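Local structure of sensor protein (Vibrio cholerae, 3BY9) at residues D74-D79 against I85-W90; I97-A102 against G122-Q127. The protein is the sensor domain of the histidine kinase DctB, which binds C4-dicarboxylates such as succinate; the whole protein probably phosphorylates itself on histidine with ATP. One frame throughout, in Å; residues are numbered along the deposited sequence.

Contact 1: residues D74-D79 against I85-W90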
ATOM      1  N   ASP A  74      12.010  -2.765  -2.744  1.00  6.72           N
ATOM      2  CA  ASP A  74      13.020  -1.758  -3.054  1.00  6.96           C
ATOM      3  C   ASP A  74      13.344  -0.953  -1.807  1.00  8.02           C
ATOM      4  O   ASP A  74      12.464  -0.761  -0.976  1.00 10.34           O
ATOM      5  CB  ASP A  74      12.457  -0.756  -4.089  1.00  8.14           C
ATOM      6  CG  ASP A  74      11.909  -1.451  -5.331  1.00 13.19           C
ATOM      7  OD1 ASP A  74      12.710  -1.789  -6.244  1.00 11.22           O
ATOM      8  OD2 ASP A  74      10.685  -1.686  -5.372  1.00 12.43           O
ATOM      9  N   THR A  75      14.577  -0.455  -1.717  1.00  6.80           N
ATOM     10  CA  THR A  75      14.971   0.380  -0.542  1.00  6.78           C
ATOM     11  C   THR A  75      15.765   1.503  -1.223  1.00  8.97           C
ATOM     12  O   THR A  75      16.748   1.228  -1.891  1.00  8.24           O
ATOM     13  CB  THR A  75      15.858  -0.396   0.440  1.00  6.99           C
ATOM     14  OG1 THR A  75      15.121  -1.526   0.972  1.00  8.56           O
ATOM     15  CG2 THR A  75      16.272   0.522   1.610  1.00  8.17           C
ATOM     16  N   TYR A  76      15.342   2.766  -1.012  1.00  7.92           N
ATOM     17  CA  TYR A  76      15.975   3.814  -1.803  1.00  6.16           C
ATOM     18  C   TYR A  76      16.028   5.135  -1.049  1.00  6.61           C
ATOM     19  O   TYR A  76      15.161   5.433  -0.232  1.00  6.79           O
ATOM     20  CB  TYR A  76      15.250   3.998  -3.159  1.00  7.88           C
ATOM     21  CG  TYR A  76      13.746   4.165  -3.103  1.00  6.08           C
ATOM     22  CD1 TYR A  76      13.159   5.396  -3.422  1.00  7.65           C
ATOM     23  CD2 TYR A  76      12.892   3.068  -2.802  1.00  5.58           C
ATOM     24  CE1 TYR A  76      11.738   5.531  -3.462  1.00  7.35           C
ATOM     25  CE2 TYR A  76      11.511   3.215  -2.836  1.00  6.58           C
ATOM     26  CZ  TYR A  76      10.949   4.409  -3.161  1.00  7.05           C
ATOM     27  OH  TYR A  76       9.575   4.481  -3.232  1.00  8.65           O
ATOM     28  N   LEU A  77      17.054   5.903  -1.390  1.00  6.41           N
ATOM     29  CA  LEU A  77      17.377   7.170  -0.710  1.00  6.11           C
ATOM     30  C   LEU A  77      17.090   8.362  -1.586  1.00  7.90           C
ATOM     31  O   LEU A  77      17.550   8.416  -2.709  1.00  8.35           O
ATOM     32  CB  LEU A  77      18.887   7.123  -0.353  1.00  5.44           C
ATOM     33  CG  LEU A  77      19.447   8.342   0.370  1.00  6.23           C
ATOM     34  CD1 LEU A  77      18.895   8.374   1.816  1.00  7.77           C
ATOM     35  CD2 LEU A  77      20.959   8.175   0.481  1.00  9.26           C
ATOM     36  N   ILE A  78      16.351   9.338  -1.037  1.00  8.64           N
ATOM     37  CA  ILE A  78      15.933  10.501  -1.817  1.00  6.54           C
ATOM     38  C   ILE A  78      16.514  11.778  -1.209  1.00  6.53           C
ATOM     39  O   ILE A  78      16.515  11.924   0.013  1.00  8.32           O
ATOM     40  CB  ILE A  78      14.402  10.555  -1.779  1.00  5.82           C
ATOM     41  CG1 ILE A  78      13.817   9.166  -2.200  1.00  6.99           C
ATOM     42  CG2 ILE A  78      13.905  11.552  -2.791  1.00  7.99           C
ATOM     43  CD1 ILE A  78      12.278   9.163  -2.171  1.00  7.26           C
ATOM     44  N   ASP A  79      17.004  12.704  -2.056  1.00  8.70           N
ATOM     45  CA  ASP A  79      17.534  13.943  -1.525  1.00  8.54           C
ATOM     46  C   ASP A  79      16.420  14.892  -1.082  1.00  7.42           C
ATOM     47  O   ASP A  79      15.254  14.574  -1.151  1.00  9.17           O
ATOM     48  CB  ASP A  79      18.534  14.586  -2.530  1.00  8.07           C
ATOM     49  CG  ASP A  79      17.872  15.194  -3.766  1.00 11.41           C
ATOM     50  OD1 ASP A  79      16.650  15.348  -3.803  1.00 10.77           O
ATOM     51  OD2 ASP A  79      18.617  15.545  -4.723  1.00 12.07           O
ATOM     52  N   ILE A  85      18.731   9.358  -5.190  1.00  6.30           N
ATOM     53  CA  ILE A  85      20.165   9.396  -5.438  1.00  7.26           C
ATOM     54  C   ILE A  85      20.864   8.047  -5.251  1.00  8.83           C
ATOM     55  O   ILE A  85      21.956   7.882  -5.735  1.00  9.64           O
ATOM     56  CB  ILE A  85      20.903  10.454  -4.583  1.00 10.20           C
ATOM     57  CG1 ILE A  85      20.810  10.102  -3.082  1.00  7.78           C
ATOM     58  CG2 ILE A  85      20.331  11.863  -4.818  1.00  6.93           C
ATOM     59  CD1 ILE A  85      21.835  10.998  -2.297  1.00 11.63           C
ATOM     60  N   ALA A  86      20.257   7.109  -4.518  1.00  7.04           N
ATOM     61  CA  ALA A  86      20.896   5.785  -4.374  1.00  7.70           C
ATOM     62  C   ALA A  86      19.746   4.807  -4.169  1.00  6.89           C
ATOM     63  O   ALA A  86      18.704   5.166  -3.641  1.00  9.12           O
ATOM     64  CB  ALA A  86      21.879   5.762  -3.168  1.00  9.90           C
ATOM     65  N   SER A  87      19.932   3.555  -4.578  1.00  6.76           N
ATOM     66  CA  SER A  87      18.797   2.663  -4.481  1.00  8.74           C
ATOM     67  C   SER A  87      19.212   1.199  -4.608  1.00 10.42           C
ATOM     68  O   SER A  87      20.158   0.876  -5.312  1.00 10.33           O
ATOM     69  CB  SER A  87      17.845   2.973  -5.652  1.00 10.65           C
ATOM     70  OG  SER A  87      16.705   2.097  -5.633  1.00  9.60           O
ATOM     71  N   SER A  88      18.489   0.316  -3.937  1.00  7.71           N
ATOM     72  CA  SER A  88      18.775  -1.110  -4.046  1.00  9.21           C
ATOM     73  C   SER A  88      18.578  -1.615  -5.468  1.00 10.60           C
ATOM     74  O   SER A  88      19.152  -2.667  -5.833  1.00 11.42           O
ATOM     75  CB  SER A  88      17.825  -1.877  -3.096  1.00  8.12           C
ATOM     76  OG  SER A  88      16.471  -1.654  -3.494  1.00  8.95           O
ATOM     77  N   ASN A  89      17.774  -0.907  -6.282  1.00  8.64           N
ATOM     78  CA  ASN A  89      17.519  -1.378  -7.660  1.00  9.65           C
ATOM     79  C   ASN A  89      18.351  -0.677  -8.729  1.00  9.98           C
ATOM     80  O   ASN A  89      18.019  -0.703  -9.920  1.00 10.90           O
ATOM     81  CB  ASN A  89      16.006  -1.257  -7.990  1.00  8.93           C
ATOM     82  CG  ASN A  89      15.445   0.156  -7.760  1.00 11.63           C
ATOM     83  OD1 ASN A  89      16.126   1.129  -8.014  1.00  9.77           O
ATOM     84  ND2 ASN A  89      14.211   0.252  -7.272  1.00 10.44           N
ATOM     85  N   TRP A  90      19.480  -0.102  -8.281  1.00 10.72           N
ATOM     86  CA  TRP A  90      20.351   0.669  -9.150  1.00  9.87           C
ATOM     87  C   TRP A  90      20.833  -0.125 -10.373  1.00 13.20           C
ATOM     88  O   TRP A  90      21.109   0.483 -11.414  1.00 14.18           O
ATOM     89  CB  TRP A  90      21.578   1.152  -8.383  1.00 14.30           C
ATOM     90  CG  TRP A  90      22.490   0.041  -7.979  1.00 12.85           C
ATOM     91  CD1 TRP A  90      22.388  -0.765  -6.897  1.00 10.45           C
ATOM     92  CD2 TRP A  90      23.647  -0.392  -8.714  1.00 13.83           C
ATOM     93  NE1 TRP A  90      23.435  -1.683  -6.887  1.00 13.98           N
ATOM     94  CE2 TRP A  90      24.207  -1.470  -8.008  1.00 13.87           C
ATOM     95  CE3 TRP A  90      24.244   0.036  -9.905  1.00 17.57           C
ATOM     96  CZ2 TRP A  90      25.350  -2.140  -8.451  1.00 18.84           C
ATOM     97  CZ3 TRP A  90      25.403  -0.643 -10.357  1.00 18.11           C
ATOM     98  CH2 TRP A  90      25.925  -1.704  -9.622  1.00 16.75           C
TER
HETATM   99  O   HOH W   1      15.485  -3.336  -5.332  1.00 10.98           O
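L77 pairs with two successive residues of the returning strand, a classic beta bulge in the antiparallel hairpin of 74-79 and 84-87. Its N gives a nearly straight hydrogen bond to A86 O (2.9 Å, 176° at the hydrogen), and its O accepts one from I85 N. One step along, Y76 and S87 form a non-hydrogen-bonded pair with CA atoms 4.1 Å apart, and S87 OG lies 3.4 Å from Y76 CB; the Y76 ring leads away, its OH bonded to Y106 OH. Beyond the bulge, in the type I turn from S87 to W90, S88 grips T75 twice: S88 OG, set between its own backbone N and carbonyl carbon (chi1 62°), accepts from T75 N at 2.9 Å, and S88 N reaches T75 O at 2.8 Å. N89 ND2 meets D74 OD1 at 2.7 Å, in its amide plane but 48° out of the carboxylate plane, while S87 OG donates to N89 OD1. The far end is looser and partly exposed: D79 CB and I85 CG2 merely touch at 4.0 Å. Since D74 OD1 also takes a salt bridge from R94, its carboxylate is probably kept charged, and this network pins the turn to the strand.

Contact 2: residues I97-A102 against G122-Q127; sequences IGRNFA and GSTSGQ
The loop that joins strands 116-121 and 128-138 belongs to the succinate site, and its S123 and T124 meet R99 and F101 of the loop leading to helix 105-110. The contact is small, 160 Å² in all, and rests on four side chains. T124 approaches one face of the R99 guanidinium: OG1 lies 3.1 Å from R99 NH1, yet the angle is too poor for a hydrogen bond, and the methyl CG2 sits off-centre over the same group, 3.6 Å from R99 NH2. The T124 torsion (chi1 -60°) sets OG1 beside the backbone N and CG2 beside the carbonyl carbon, and both branches reach the guanidinium. R99 bends at chi2 (-60°), and its planar end comes to T124 from the opposite direction. F101 contributes a ring edge: its CE1 is 3.5 Å from S123 OG, while its CZ is 3.9 Å from T124 OG1, which lies in the ring plane. F101 also packs on Y106, another succinate-binding residue.

Loop 122-127 is braced internally. G126 N bonds to G122 O at 2.8 Å and G122 N to Q127 O at 2.9 Å, and S125 OG accepts from Q127 N at 3.1 Å in an ST turn. A succinate bound in the site is hydrogen-bonded by S123 N, T124 N and S125 OG. This loop therefore supplies two backbone amides and a hydroxyl; R104, Y106, Y131 and K149 complete the site. The S123 side chain lies near both the ligand and F101. With no hydrogen bond crossing between the loops, T124 is held at the R99 face and the F101 edge by van der Waals and weak polar contact, while its backbone N serves the ligand.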
ATOM      1  N   ILE A  97      16.925   5.284  -9.789  1.00  9.43           N
ATOM      2  CA  ILE A  97      17.948   6.349  -9.724  1.00  9.91           C
ATOM      3  C   ILE A  97      17.627   7.512 -10.683  1.00 10.42           C
ATOM      4  O   ILE A  97      17.321   7.290 -11.864  1.00 14.20           O
ATOM      5  CB  ILE A  97      19.345   5.800 -10.081  1.00 11.58           C
ATOM      6  CG1 ILE A  97      19.759   4.693  -9.102  1.00 16.99           C
ATOM      7  CG2 ILE A  97      20.394   6.939 -10.049  1.00 14.19           C
ATOM      8  CD1 ILE A  97      20.163   5.134  -7.776  1.00 16.03           C
ATOM      9  N   GLY A  98      17.644   8.742 -10.154  1.00  9.11           N
ATOM     10  CA  GLY A  98      17.397   9.890 -11.020  1.00  8.87           C
ATOM     11  C   GLY A  98      15.928  10.284 -11.106  1.00 14.24           C
ATOM     12  O   GLY A  98      15.600  11.364 -11.625  1.00 14.13           O
ATOM     13  N   ARG A  99      15.027   9.450 -10.583  1.00 10.35           N
ATOM     14  CA  ARG A  99      13.595   9.785 -10.697  1.00  9.12           C
ATOM     15  C   ARG A  99      13.239  10.618  -9.487  1.00  8.27           C
ATOM     16  O   ARG A  99      13.734  10.338  -8.387  1.00  8.71           O
ATOM     17  CB  ARG A  99      12.717   8.510 -10.655  1.00 12.38           C
ATOM     18  CG  ARG A  99      13.088   7.456 -11.659  1.00 22.90           C
ATOM     19  CD  ARG A  99      12.980   7.961 -13.070  1.00 33.76           C
ATOM     20  NE  ARG A  99      12.847   6.854 -14.014  1.00 41.26           N
ATOM     21  CZ  ARG A  99      11.684   6.338 -14.411  1.00 45.73           C
ATOM     22  NH1 ARG A  99      10.537   6.819 -13.949  1.00 47.10           N
ATOM     23  NH2 ARG A  99      11.666   5.344 -15.293  1.00 47.55           N
ATOM     24  N   ASN A 100      12.334  11.586  -9.677  1.00  7.20           N
ATOM     25  CA  ASN A 100      11.937  12.469  -8.583  1.00  7.73           C
ATOM     26  C   ASN A 100      10.580  12.067  -8.057  1.00  8.82           C
ATOM     27  O   ASN A 100       9.650  11.837  -8.861  1.00 10.38           O
ATOM     28  CB  ASN A 100      11.977  13.917  -9.105  1.00  7.32           C
ATOM     29  CG  ASN A 100      11.648  14.917  -8.015  1.00  9.86           C
ATOM     30  OD1 ASN A 100      10.500  15.020  -7.604  1.00 11.09           O
ATOM     31  ND2 ASN A 100      12.654  15.642  -7.553  1.00 10.50           N
ATOM     32  N   PHE A 101      10.439  11.944  -6.717  1.00  7.56           N
ATOM     33  CA  PHE A 101       9.159  11.523  -6.113  1.00  6.61           C
ATOM     34  C   PHE A 101       8.614  12.578  -5.137  1.00  5.51           C
ATOM     35  O   PHE A 101       7.918  12.234  -4.187  1.00  7.54           O
ATOM     36  CB  PHE A 101       9.355  10.194  -5.390  1.00  7.87           C
ATOM     37  CG  PHE A 101       9.752   9.069  -6.338  1.00  8.34           C
ATOM     38  CD1 PHE A 101       8.899   8.697  -7.354  1.00  9.73           C
ATOM     39  CD2 PHE A 101      10.992   8.453  -6.242  1.00 10.57           C
ATOM     40  CE1 PHE A 101       9.277   7.702  -8.315  1.00 13.27           C
ATOM     41  CE2 PHE A 101      11.384   7.445  -7.182  1.00 11.66           C
ATOM     42  CZ  PHE A 101      10.512   7.086  -8.225  1.00 11.74           C
ATOM     43  N   ALA A 102       8.956  13.846  -5.381  1.00  7.93           N
ATOM     44  CA  ALA A 102       8.475  14.901  -4.449  1.00  7.19           C
ATOM     45  C   ALA A 102       6.969  14.956  -4.468  1.00  8.65           C
ATOM     46  O   ALA A 102       6.364  15.450  -3.528  1.00 13.61           O
ATOM     47  CB  ALA A 102       9.038  16.282  -4.854  1.00 11.79           C
ATOM     48  N   GLY A 122       3.181   1.525  -8.095  1.00  9.67           N
ATOM     49  CA  GLY A 122       4.491   2.085  -8.394  1.00 11.97           C
ATOM     50  C   GLY A 122       4.639   2.679  -9.786  1.00 11.20           C
ATOM     51  O   GLY A 122       4.344   2.027 -10.776  1.00 13.10           O
ATOM     52  N   SER A 123       5.177   3.906  -9.839  1.00 10.39           N
ATOM     53  CA  SER A 123       5.307   4.627 -11.094  1.00 12.48           C
ATOM     54  C   SER A 123       6.412   4.172 -12.017  1.00 18.06           C
ATOM     55  O   SER A 123       6.296   4.326 -13.232  1.00 18.13           O
ATOM     56  CB  SER A 123       5.493   6.118 -10.822  1.00 15.87           C
ATOM     57  OG  SER A 123       6.761   6.344 -10.248  1.00 16.75           O
ATOM     58  N   THR A 124       7.491   3.651 -11.469  1.00 15.26           N
ATOM     59  CA  THR A 124       8.601   3.236 -12.333  1.00 13.96           C
ATOM     60  C   THR A 124       8.510   1.750 -12.548  1.00 19.37           C
ATOM     61  O   THR A 124       8.717   1.245 -13.671  1.00 18.13           O
ATOM     62  CB  THR A 124       9.947   3.578 -11.672  1.00 16.77           C
ATOM     63  OG1 THR A 124      10.037   5.004 -11.457  1.00 20.91           O
ATOM     64  CG2 THR A 124      11.111   3.123 -12.566  1.00 16.31           C
ATOM     65  N   SER A 125       8.175   1.047 -11.469  1.00 18.07           N
ATOM     66  CA  SER A 125       8.071  -0.410 -11.474  1.00 17.37           C
ATOM     67  C   SER A 125       6.755  -0.956 -12.076  1.00 19.76           C
ATOM     68  O   SER A 125       6.728  -2.044 -12.651  1.00 21.66           O
ATOM     69  CB  SER A 125       8.159  -0.891 -10.025  1.00 16.21           C
ATOM     70  OG  SER A 125       7.015  -0.425  -9.307  1.00 13.37           O
ATOM     71  N   GLY A 126       5.665  -0.221 -11.907  1.00 18.23           N
ATOM     72  CA  GLY A 126       4.372  -0.739 -12.341  1.00 17.66           C
ATOM     73  C   GLY A 126       3.851  -1.798 -11.362  1.00 17.17           C
ATOM     74  O   GLY A 126       2.888  -2.558 -11.638  1.00 19.64           O
ATOM     75  N   GLN A 127       4.444  -1.843 -10.173  1.00 12.63           N
ATOM     76  CA  GLN A 127       4.075  -2.814  -9.161  1.00 14.02           C
ATOM     77  C   GLN A 127       3.482  -2.163  -7.930  1.00 14.03           C
ATOM     78  O   GLN A 127       4.011  -1.145  -7.452  1.00 12.47           O
ATOM     79  CB  GLN A 127       5.318  -3.613  -8.749  1.00 18.49           C
ATOM     80  CG  GLN A 127       5.805  -4.585  -9.854  1.00 31.19           C
ATOM     81  CD  GLN A 127       4.755  -5.660 -10.200  1.00 40.73           C
ATOM     82  OE1 GLN A 127       4.287  -6.400  -9.322  1.00 42.14           O
ATOM     83  NE2 GLN A 127       4.389  -5.746 -11.481  1.00 43.82           N
TER

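Contact 1 closes before contact 2 opens along the chain, and their centres are 10 Å apart. They touch through I97, whose CD1 lies 3.5 Å from A86 CA. Both belong to the five-stranded antiparallel sheet and its loops, in a domain of the PAS-like type found in such sensors. Contact 1 pairs the edge strand 84-87 with 74-79; the loop 122-127 of contact 2 springs from the other edge, between strands 116-121 and 128-138. The loop 97-102 bridges them, since G98 and R99 bond to T84 and F101 to G82 through their backbones. Both contacts border the succinate site: Y76 of contact 1 reaches Y106, and contact 2 supplies S123, T124 and S125.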